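Local coordinates for protein potential RNA-dependent RNA polymerase (Human picobirnavirus, PDB 5I62) that synthesises RNA on an RNA template from ribonucleoside triphosphates, releasing diphosphate, and probably serves both transcription and replication of the viral genome, at residues 88-96 against 198-206; 178-186 against 302-310. All blocks are in the same frame, centred on the assembly; numbering follows the deposited sequence.

Interaction 1 of 2, residues 88-96 against 198-206; sequences RMSDIDSYY and VKQRVVWMF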
loop_
_atom_site.group_PDB
_atom_site.type_symbol
_atom_site.label_atom_id
_atom_site.label_comp_id
_atom_site.label_asym_id
_atom_site.label_seq_id
_atom_site.Cartn_x
_atom_site.Cartn_y
_atom_site.Cartn_z
ATOM N N ARG A 88 -19.428 6.988 5.755
ATOM C CA ARG A 88 -18.315 6.059 5.781
ATOM C C ARG A 88 -18.529 4.933 6.783
ATOM O O ARG A 88 -17.627 4.119 6.970
ATOM C CB ARG A 88 -17.009 6.801 6.117
ATOM C CG ARG A 88 -16.577 7.838 5.065
ATOM C CD ARG A 88 -15.323 8.588 5.479
ATOM N NE ARG A 88 -14.174 7.699 5.616
ATOM C CZ ARG A 88 -13.135 7.936 6.414
ATOM N NH1 ARG A 88 -13.101 9.045 7.157
ATOM N NH2 ARG A 88 -12.134 7.068 6.474
ATOM N N MET A 89 -19.690 4.880 7.452
ATOM C CA MET A 89 -19.888 3.894 8.512
ATOM C C MET A 89 -19.883 2.473 7.968
ATOM O O MET A 89 -19.472 1.540 8.672
ATOM C CB MET A 89 -21.196 4.161 9.258
ATOM C CG MET A 89 -21.241 5.491 9.999
ATOM S SD MET A 89 -19.933 5.688 11.235
ATOM C CE MET A 89 -20.150 4.210 12.227
ATOM N N SER A 90 -20.367 2.287 6.736
ATOM C CA SER A 90 -20.309 0.975 6.095
ATOM C C SER A 90 -18.872 0.558 5.823
ATOM O O SER A 90 -18.538 -0.632 5.901
ATOM C CB SER A 90 -21.097 0.991 4.789
ATOM O OG SER A 90 -22.483 0.922 5.042
ATOM N N ASP A 91 -18.021 1.524 5.471
ATOM C CA ASP A 91 -16.607 1.239 5.267
ATOM C C ASP A 91 -15.973 0.719 6.546
ATOM O O ASP A 91 -15.099 -0.151 6.500
ATOM C CB ASP A 91 -15.888 2.496 4.784
ATOM C CG ASP A 91 -16.430 3.001 3.463
ATOM O OD1 ASP A 91 -16.980 2.171 2.704
ATOM O OD2 ASP A 91 -16.301 4.217 3.183
ATOM N N ILE A 92 -16.399 1.250 7.699
ATOM C CA ILE A 92 -15.910 0.763 8.987
ATOM C C ILE A 92 -16.492 -0.602 9.307
ATOM O O ILE A 92 -15.758 -1.516 9.701
ATOM C CB ILE A 92 -16.235 1.760 10.112
ATOM C CG1 ILE A 92 -15.691 3.149 9.798
ATOM C CG2 ILE A 92 -15.708 1.227 11.463
ATOM C CD1 ILE A 92 -16.038 4.142 10.888
ATOM N N ASP A 93 -17.825 -0.727 9.188
ATOM C CA ASP A 93 -18.520 -1.993 9.403
ATOM C C ASP A 93 -17.807 -3.139 8.694
ATOM O O ASP A 93 -17.684 -4.241 9.238
ATOM C CB ASP A 93 -19.962 -1.909 8.894
ATOM C CG ASP A 93 -20.850 -0.986 9.730
ATOM O OD1 ASP A 93 -20.470 -0.638 10.871
ATOM O OD2 ASP A 93 -21.947 -0.623 9.231
ATOM N N SER A 94 -17.350 -2.890 7.463
ATOM C CA SER A 94 -16.726 -3.928 6.641
ATOM C C SER A 94 -15.578 -4.625 7.364
ATOM O O SER A 94 -15.420 -5.846 7.269
ATOM C CB SER A 94 -16.236 -3.317 5.327
ATOM O OG SER A 94 -15.773 -4.321 4.432
ATOM N N TYR A 95 -14.774 -3.866 8.115
ATOM C CA TYR A 95 -13.657 -4.479 8.829
ATOM C C TYR A 95 -14.123 -5.453 9.900
ATOM O O TYR A 95 -13.405 -6.408 10.227
ATOM C CB TYR A 95 -12.768 -3.405 9.454
ATOM C CG TYR A 95 -11.881 -2.739 8.446
ATOM C CD1 TYR A 95 -12.352 -1.709 7.649
ATOM C CD2 TYR A 95 -10.591 -3.195 8.238
ATOM C CE1 TYR A 95 -11.546 -1.115 6.703
ATOM C CE2 TYR A 95 -9.774 -2.614 7.291
ATOM C CZ TYR A 95 -10.258 -1.578 6.527
ATOM O OH TYR A 95 -9.439 -1.004 5.589
ATOM N N TYR A 96 -15.282 -5.196 10.502
ATOM C CA TYR A 96 -15.797 -6.031 11.577
ATOM C C TYR A 96 -16.644 -7.177 11.042
ATOM O O TYR A 96 -16.634 -8.270 11.603
ATOM C CB TYR A 96 -16.631 -5.182 12.546
ATOM C CG TYR A 96 -15.781 -4.232 13.361
ATOM C CD1 TYR A 96 -15.456 -2.978 12.875
ATOM C CD2 TYR A 96 -15.284 -4.610 14.603
ATOM C CE1 TYR A 96 -14.655 -2.104 13.611
ATOM C CE2 TYR A 96 -14.489 -3.750 15.353
ATOM C CZ TYR A 96 -14.176 -2.504 14.850
ATOM O OH TYR A 96 -13.380 -1.655 15.591
ATOM N N VAL A 198 -14.630 9.258 -5.951
ATOM C CA VAL A 198 -13.415 9.092 -5.164
ATOM C C VAL A 198 -13.579 7.912 -4.218
ATOM O O VAL A 198 -14.570 7.829 -3.480
ATOM C CB VAL A 198 -13.084 10.382 -4.389
ATOM C CG1 VAL A 198 -11.850 10.176 -3.519
ATOM C CG2 VAL A 198 -12.889 11.542 -5.349
ATOM N N LYS A 199 -12.605 6.992 -4.250
ATOM C CA LYS A 199 -12.552 5.845 -3.349
ATOM C C LYS A 199 -12.234 6.321 -1.942
ATOM O O LYS A 199 -11.251 7.036 -1.742
ATOM C CB LYS A 199 -11.460 4.860 -3.774
ATOM C CG LYS A 199 -11.703 4.005 -5.003
ATOM C CD LYS A 199 -13.156 3.628 -5.154
ATOM C CE LYS A 199 -13.787 4.479 -6.240
ATOM N NZ LYS A 199 -15.278 4.428 -6.268
ATOM N N GLN A 200 -13.022 5.877 -0.961
ATOM C CA GLN A 200 -12.888 6.337 0.421
ATOM C C GLN A 200 -12.135 5.282 1.230
ATOM O O GLN A 200 -12.723 4.426 1.887
ATOM C CB GLN A 200 -14.264 6.642 1.010
ATOM C CG GLN A 200 -15.116 7.591 0.164
ATOM C CD GLN A 200 -14.578 9.007 0.174
ATOM O OE1 GLN A 200 -14.369 9.594 1.240
ATOM N NE2 GLN A 200 -14.374 9.577 -1.016
ATOM N N ARG A 201 -10.804 5.375 1.212
ATOM C CA ARG A 201 -9.991 4.380 1.906
ATOM C C ARG A 201 -9.998 4.633 3.416
ATOM O O ARG A 201 -9.881 5.770 3.869
ATOM C CB ARG A 201 -8.556 4.391 1.383
ATOM C CG ARG A 201 -8.376 3.878 -0.047
ATOM C CD ARG A 201 -6.880 3.673 -0.376
ATOM N NE ARG A 201 -6.105 3.291 0.809
ATOM C CZ ARG A 201 -4.939 3.832 1.161
ATOM N NH1 ARG A 201 -4.379 4.767 0.402
ATOM N NH2 ARG A 201 -4.325 3.429 2.266
ATOM N N VAL A 202 -10.135 3.565 4.196
ATOM C CA VAL A 202 -10.022 3.641 5.642
ATOM C C VAL A 202 -8.569 3.401 6.022
ATOM O O VAL A 202 -7.942 2.454 5.535
ATOM C CB VAL A 202 -10.949 2.624 6.324
ATOM C CG1 VAL A 202 -10.653 2.550 7.810
ATOM C CG2 VAL A 202 -12.403 2.975 6.082
ATOM N N VAL A 203 -8.021 4.279 6.862
ATOM C CA VAL A 203 -6.699 4.091 7.446
ATOM C C VAL A 203 -6.872 3.880 8.943
ATOM O O VAL A 203 -7.566 4.662 9.602
ATOM C CB VAL A 203 -5.766 5.289 7.175
ATOM C CG1 VAL A 203 -4.390 5.036 7.804
ATOM C CG2 VAL A 203 -5.630 5.523 5.689
ATOM N N TRP A 204 -6.249 2.829 9.472
ATOM C CA TRP A 204 -6.162 2.604 10.909
ATOM C C TRP A 204 -4.856 3.230 11.397
ATOM O O TRP A 204 -3.779 2.663 11.215
ATOM C CB TRP A 204 -6.227 1.116 11.237
ATOM C CG TRP A 204 -7.557 0.471 10.955
ATOM C CD1 TRP A 204 -8.171 0.331 9.739
ATOM C CD2 TRP A 204 -8.448 -0.095 11.921
ATOM N NE1 TRP A 204 -9.384 -0.305 9.892
ATOM C CE2 TRP A 204 -9.584 -0.561 11.223
ATOM C CE3 TRP A 204 -8.401 -0.243 13.312
ATOM C CZ2 TRP A 204 -10.654 -1.176 11.866
ATOM C CZ3 TRP A 204 -9.460 -0.858 13.949
ATOM C CH2 TRP A 204 -10.580 -1.308 13.228
ATOM N N MET A 205 -4.942 4.413 12.005
ATOM C CA MET A 205 -3.752 5.126 12.476
ATOM C C MET A 205 -3.427 4.598 13.872
ATOM O O MET A 205 -4.140 4.883 14.834
ATOM C CB MET A 205 -3.994 6.634 12.476
ATOM C CG MET A 205 -4.159 7.231 11.084
ATOM S SD MET A 205 -4.694 8.962 11.185
ATOM C CE MET A 205 -4.721 9.377 9.466
ATOM N N PHE A 206 -2.363 3.797 13.974
ATOM C CA PHE A 206 -2.071 3.017 15.170
ATOM C C PHE A 206 -1.339 3.851 16.214
ATOM O O PHE A 206 -0.604 4.768 15.867
ATOM C CB PHE A 206 -1.206 1.807 14.823
ATOM C CG PHE A 206 -1.986 0.571 14.491
ATOM C CD1 PHE A 206 -2.988 0.604 13.542
ATOM C CD2 PHE A 206 -1.717 -0.624 15.126
ATOM C CE1 PHE A 206 -3.707 -0.533 13.212
ATOM C CE2 PHE A 206 -2.431 -1.778 14.804
ATOM C CZ PHE A 206 -3.434 -1.722 13.846
HETATM O O HOH W 1 -14.078 5.204 4.271
HETATM O O HOH W 2 -10.159 0.755 3.074
#
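Tyr95 offers one ring face to Trp204, whose NE1 sits 3.4 Å above the plane of that ring, over its centre. With the Tyr95 ring and the five-membered ring of Trp204 inclined at 59°, this is an edge-to-face pair, and the indole N-H is probably directed into the phenol π cloud. At the far edge of the same indole, near its plane, Tyr96 OH stands 3.7 Å from Trp204 CH2; His318 also meets the Trp204 ring. Water 1 lies in the plane of the Arg88 guanidinium, at its edge. Tyr95 CG lies beside the backbone N (chi1 -77°), which lets the ring run out to Val202, with CE1 3.8 Å from Val202 CB. The axes of helix 89-96 and strand 199-205 cross at -52°; the basic strand is consistent with motif F of the polymerase fingers, and the CB of Arg201 is directed away from the helix. Water 1 accepts from Arg88 NE at 2.8 Å and donates to Asp91 OD2 at 2.7 Å and to Gln200 O, while water 2 joins Tyr95 OH to Val202 N. Arg88 NH2 also bonds to Gly185 O and Tyr95 OH to Ser322. Val202 CG2 packs on Asp91 CB at 3.7 Å.

Interaction 2 of 2, residues 178-186 against 302-310; sequences WSGAAVLGW and YAIPLAYNW
Ala307 N donates to Ala182 O at 2.7 Å, the shortest bond between 178-186 and 302-310; its N-H...O angle is 167° and it approaches nearly along the C=O axis. Two further backbone bonds flank it. Ala182 N gives its hydrogen to Pro305 O, a more bent bond (138°), and Leu184 N to Ala307 O at 3.0 Å. Ala182 therefore donates and accepts through one residue, bonding to residues before and after Leu306. This is the ladder of a parallel pair, with Ala182 opposite Leu306 and Val183 opposite Ala307. The acceptors also receive C-H groups: Ala181 CA approaches Pro305 O, and Val183 CA lies 3.6 Å from Ala307 O. The strand axes diverge by 46°, which matches a ladder of only two bridges.

The sheet face bearing Ala182 and Leu306 is apolar. Because Leu306 CG is anti to the backbone N, its CD1 is carried over the neighbouring strand, beside Ala182 CB and 3.7 Å from Leu184 N. Leu184 CD2 meets Tyr308 CB at 4.0 Å, with the two side chains set aslant. Ile92 and Trp204 cover this face, whereas Val183, on the face it shares with Ala307, packs against Tyr22 and Phe23 of helix 17-28. Ala181 CB touches both Pro305 CB and Ala307 CB. Before the ladder, Pro305 CD rests 3.5 Å from Gly180 O, and Ile304 CG1 and CD1 lie against the backbone around Ala182 N. The strands belong to a mixed sheet, probably part of the polymerase fingers. Every hydrogen bond across the contact joins main-chain atoms, and the side chains meet through hydrocarbon groups, which implies that the backbone sets the register while apolar contacts fill the space beside it.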
loop_
_atom_site.group_PDB
_atom_site.type_symbol
_atom_site.label_atom_id
_atom_site.label_comp_id
_atom_site.label_asym_id
_atom_site.label_seq_id
_atom_site.Cartn_x
_atom_site.Cartn_y
_atom_site.Cartn_z
ATOM N N TRP A 178 -2.035 3.725 29.528
ATOM C CA TRP A 178 -3.083 4.241 28.657
ATOM C C TRP A 178 -3.924 3.086 28.124
ATOM O O TRP A 178 -3.540 1.918 28.188
ATOM C CB TRP A 178 -2.498 5.021 27.473
ATOM C CG TRP A 178 -1.590 6.173 27.804
ATOM C CD1 TRP A 178 -0.223 6.152 27.893
ATOM C CD2 TRP A 178 -1.983 7.528 28.050
ATOM N NE1 TRP A 178 0.257 7.415 28.189
ATOM C CE2 TRP A 178 -0.805 8.274 28.291
ATOM C CE3 TRP A 178 -3.217 8.186 28.094
ATOM C CZ2 TRP A 178 -0.827 9.643 28.550
ATOM C CZ3 TRP A 178 -3.236 9.550 28.369
ATOM C CH2 TRP A 178 -2.046 10.259 28.594
ATOM N N SER A 179 -5.085 3.423 27.583
ATOM C CA SER A 179 -5.872 2.469 26.820
ATOM C C SER A 179 -5.686 2.814 25.345
ATOM O O SER A 179 -5.836 3.978 24.960
ATOM C CB SER A 179 -7.345 2.509 27.233
ATOM O OG SER A 179 -8.001 1.282 26.917
ATOM N N GLY A 180 -5.338 1.816 24.527
ATOM C CA GLY A 180 -4.971 2.085 23.141
ATOM C C GLY A 180 -6.164 2.006 22.196
ATOM O O GLY A 180 -7.065 1.182 22.358
ATOM N N ALA A 181 -6.156 2.878 21.188
ATOM C CA ALA A 181 -7.129 2.805 20.112
ATOM C C ALA A 181 -6.505 3.344 18.831
ATOM O O ALA A 181 -5.840 4.384 18.845
ATOM C CB ALA A 181 -8.406 3.586 20.455
ATOM N N ALA A 182 -6.745 2.645 17.722
ATOM C CA ALA A 182 -6.468 3.234 16.423
ATOM C C ALA A 182 -7.372 4.445 16.225
ATOM O O ALA A 182 -8.467 4.528 16.782
ATOM C CB ALA A 182 -6.697 2.230 15.289
ATOM N N VAL A 183 -6.911 5.387 15.427
ATOM C CA VAL A 183 -7.719 6.543 15.057
ATOM C C VAL A 183 -8.131 6.397 13.602
ATOM O O VAL A 183 -7.299 6.070 12.748
ATOM C CB VAL A 183 -6.948 7.853 15.291
ATOM C CG1 VAL A 183 -7.650 9.022 14.611
ATOM C CG2 VAL A 183 -6.791 8.110 16.803
ATOM N N LEU A 184 -9.414 6.655 13.316
ATOM C CA LEU A 184 -9.940 6.558 11.955
ATOM C C LEU A 184 -9.301 7.625 11.078
ATOM O O LEU A 184 -9.522 8.824 11.289
ATOM C CB LEU A 184 -11.458 6.706 11.940
ATOM C CG LEU A 184 -12.089 6.611 10.536
ATOM C CD1 LEU A 184 -11.923 5.211 9.932
ATOM C CD2 LEU A 184 -13.558 7.015 10.526
ATOM N N GLY A 185 -8.507 7.188 10.100
ATOM C CA GLY A 185 -7.944 8.049 9.086
ATOM C C GLY A 185 -8.545 7.786 7.707
ATOM O O GLY A 185 -9.434 6.957 7.518
ATOM N N TRP A 186 -8.026 8.520 6.729
ATOM C CA TRP A 186 -8.643 8.546 5.412
ATOM C C TRP A 186 -7.584 8.748 4.342
ATOM O O TRP A 186 -6.617 9.477 4.544
ATOM C CB TRP A 186 -9.705 9.650 5.331
ATOM C CG TRP A 186 -10.318 9.821 3.959
ATOM C CD1 TRP A 186 -11.442 9.212 3.487
ATOM C CD2 TRP A 186 -9.855 10.679 2.913
ATOM N NE1 TRP A 186 -11.699 9.623 2.200
ATOM C CE2 TRP A 186 -10.742 10.529 1.826
ATOM C CE3 TRP A 186 -8.778 11.561 2.790
ATOM C CZ2 TRP A 186 -10.585 11.231 0.632
ATOM C CZ3 TRP A 186 -8.622 12.261 1.600
ATOM C CH2 TRP A 186 -9.523 12.093 0.541
ATOM N N TYR A 302 -5.437 -7.051 14.760
ATOM C CA TYR A 302 -6.714 -7.668 14.413
ATOM C C TYR A 302 -7.795 -7.452 15.467
ATOM O O TYR A 302 -8.917 -7.945 15.301
ATOM C CB TYR A 302 -6.519 -9.173 14.181
ATOM C CG TYR A 302 -5.453 -9.453 13.139
ATOM C CD1 TYR A 302 -5.657 -9.093 11.817
ATOM C CD2 TYR A 302 -4.233 -10.044 13.485
ATOM C CE1 TYR A 302 -4.679 -9.318 10.847
ATOM C CE2 TYR A 302 -3.249 -10.280 12.512
ATOM C CZ TYR A 302 -3.491 -9.906 11.197
ATOM O OH TYR A 302 -2.559 -10.122 10.198
ATOM N N ALA A 303 -7.486 -6.742 16.554
ATOM C CA ALA A 303 -8.446 -6.563 17.638
ATOM C C ALA A 303 -8.440 -5.170 18.263
ATOM O O ALA A 303 -9.252 -4.921 19.156
ATOM C CB ALA A 303 -8.202 -7.606 18.741
ATOM N N ILE A 304 -7.559 -4.269 17.837
ATOM C CA ILE A 304 -7.404 -2.977 18.530
ATOM C C ILE A 304 -8.690 -2.169 18.409
ATOM O O ILE A 304 -9.344 -2.206 17.347
ATOM C CB ILE A 304 -6.197 -2.200 17.963
ATOM C CG1 ILE A 304 -5.841 -0.981 18.842
ATOM C CG2 ILE A 304 -6.438 -1.792 16.500
ATOM C CD1 ILE A 304 -4.525 -0.337 18.455
ATOM N N PRO A 305 -9.145 -1.478 19.466
ATOM C CA PRO A 305 -10.336 -0.634 19.329
ATOM C C PRO A 305 -10.096 0.463 18.302
ATOM O O PRO A 305 -8.958 0.781 17.958
ATOM C CB PRO A 305 -10.533 -0.053 20.743
ATOM C CG PRO A 305 -9.829 -1.054 21.659
ATOM C CD PRO A 305 -8.639 -1.500 20.859
ATOM N N LEU A 306 -11.191 1.039 17.809
ATOM C CA LEU A 306 -11.150 2.111 16.817
ATOM C C LEU A 306 -11.847 3.357 17.341
ATOM O O LEU A 306 -13.055 3.329 17.590
ATOM C CB LEU A 306 -11.824 1.677 15.519
ATOM C CG LEU A 306 -11.875 2.733 14.421
ATOM C CD1 LEU A 306 -10.462 3.114 13.912
ATOM C CD2 LEU A 306 -12.749 2.227 13.274
ATOM N N ALA A 307 -11.097 4.459 17.456
ATOM C CA ALA A 307 -11.665 5.769 17.782
ATOM C C ALA A 307 -12.056 6.437 16.464
ATOM O O ALA A 307 -11.200 6.864 15.694
ATOM C CB ALA A 307 -10.670 6.616 18.568
ATOM N N TYR A 308 -13.354 6.527 16.192
ATOM C CA TYR A 308 -13.817 7.035 14.906
ATOM C C TYR A 308 -14.465 8.412 15.004
ATOM O O TYR A 308 -14.775 9.013 13.968
ATOM C CB TYR A 308 -14.787 6.040 14.253
ATOM C CG TYR A 308 -16.005 5.712 15.096
ATOM C CD1 TYR A 308 -17.180 6.444 14.967
ATOM C CD2 TYR A 308 -15.982 4.659 16.003
ATOM C CE1 TYR A 308 -18.293 6.150 15.727
ATOM C CE2 TYR A 308 -17.091 4.349 16.774
ATOM C CZ TYR A 308 -18.245 5.100 16.628
ATOM O OH TYR A 308 -19.351 4.807 17.395
ATOM N N ASN A 309 -14.656 8.927 16.215
ATOM C CA ASN A 309 -15.142 10.283 16.434
ATOM C C ASN A 309 -14.695 10.701 17.827
ATOM O O ASN A 309 -14.246 9.877 18.619
ATOM C CB ASN A 309 -16.665 10.370 16.276
ATOM C CG ASN A 309 -17.171 11.816 16.157
ATOM O OD1 ASN A 309 -16.392 12.761 16.070
ATOM N ND2 ASN A 309 -18.485 11.974 16.145
ATOM N N TRP A 310 -14.800 12.000 18.114
ATOM C CA TRP A 310 -14.474 12.469 19.457
ATOM C C TRP A 310 -15.376 11.776 20.470
ATOM O O TRP A 310 -16.600 11.900 20.408
ATOM C CB TRP A 310 -14.631 13.984 19.554
ATOM C CG TRP A 310 -14.198 14.513 20.867
ATOM C CD1 TRP A 310 -14.955 14.627 21.997
ATOM C CD2 TRP A 310 -12.895 14.983 21.205
ATOM N NE1 TRP A 310 -14.201 15.155 23.023
ATOM C CE2 TRP A 310 -12.936 15.393 22.560
ATOM C CE3 TRP A 310 -11.702 15.121 20.492
ATOM C CZ2 TRP A 310 -11.827 15.913 23.216
ATOM C CZ3 TRP A 310 -10.597 15.645 21.143
ATOM C CH2 TRP A 310 -10.668 16.034 22.497
#

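How the interactions relate
Interactions 1 and 2 lie on the same side of the chain's centre, with their own centres about 12 Å apart. Their segments alternate along the sequence: 88-96, 178-186, 198-206, 302-310. Strand 176-189 is the shared element, pairing antiparallel with strand 199-205 and parallel with strand 306-309 in one mixed sheet. Direct links support this: Val203 O lies 2.7 Å from Gly185 N, probably a hydrogen bond, and Trp204 CE3 packs 3.6 Å from Ala182 CB. Helix 89-97 spans both contacts, since Ile92 touches Leu184 and Leu306. Three well-separated parts of the sequence thus converge, probably in the polymerase fingers: the helix and strand 306-309 meet two strands that follow each other in the chain.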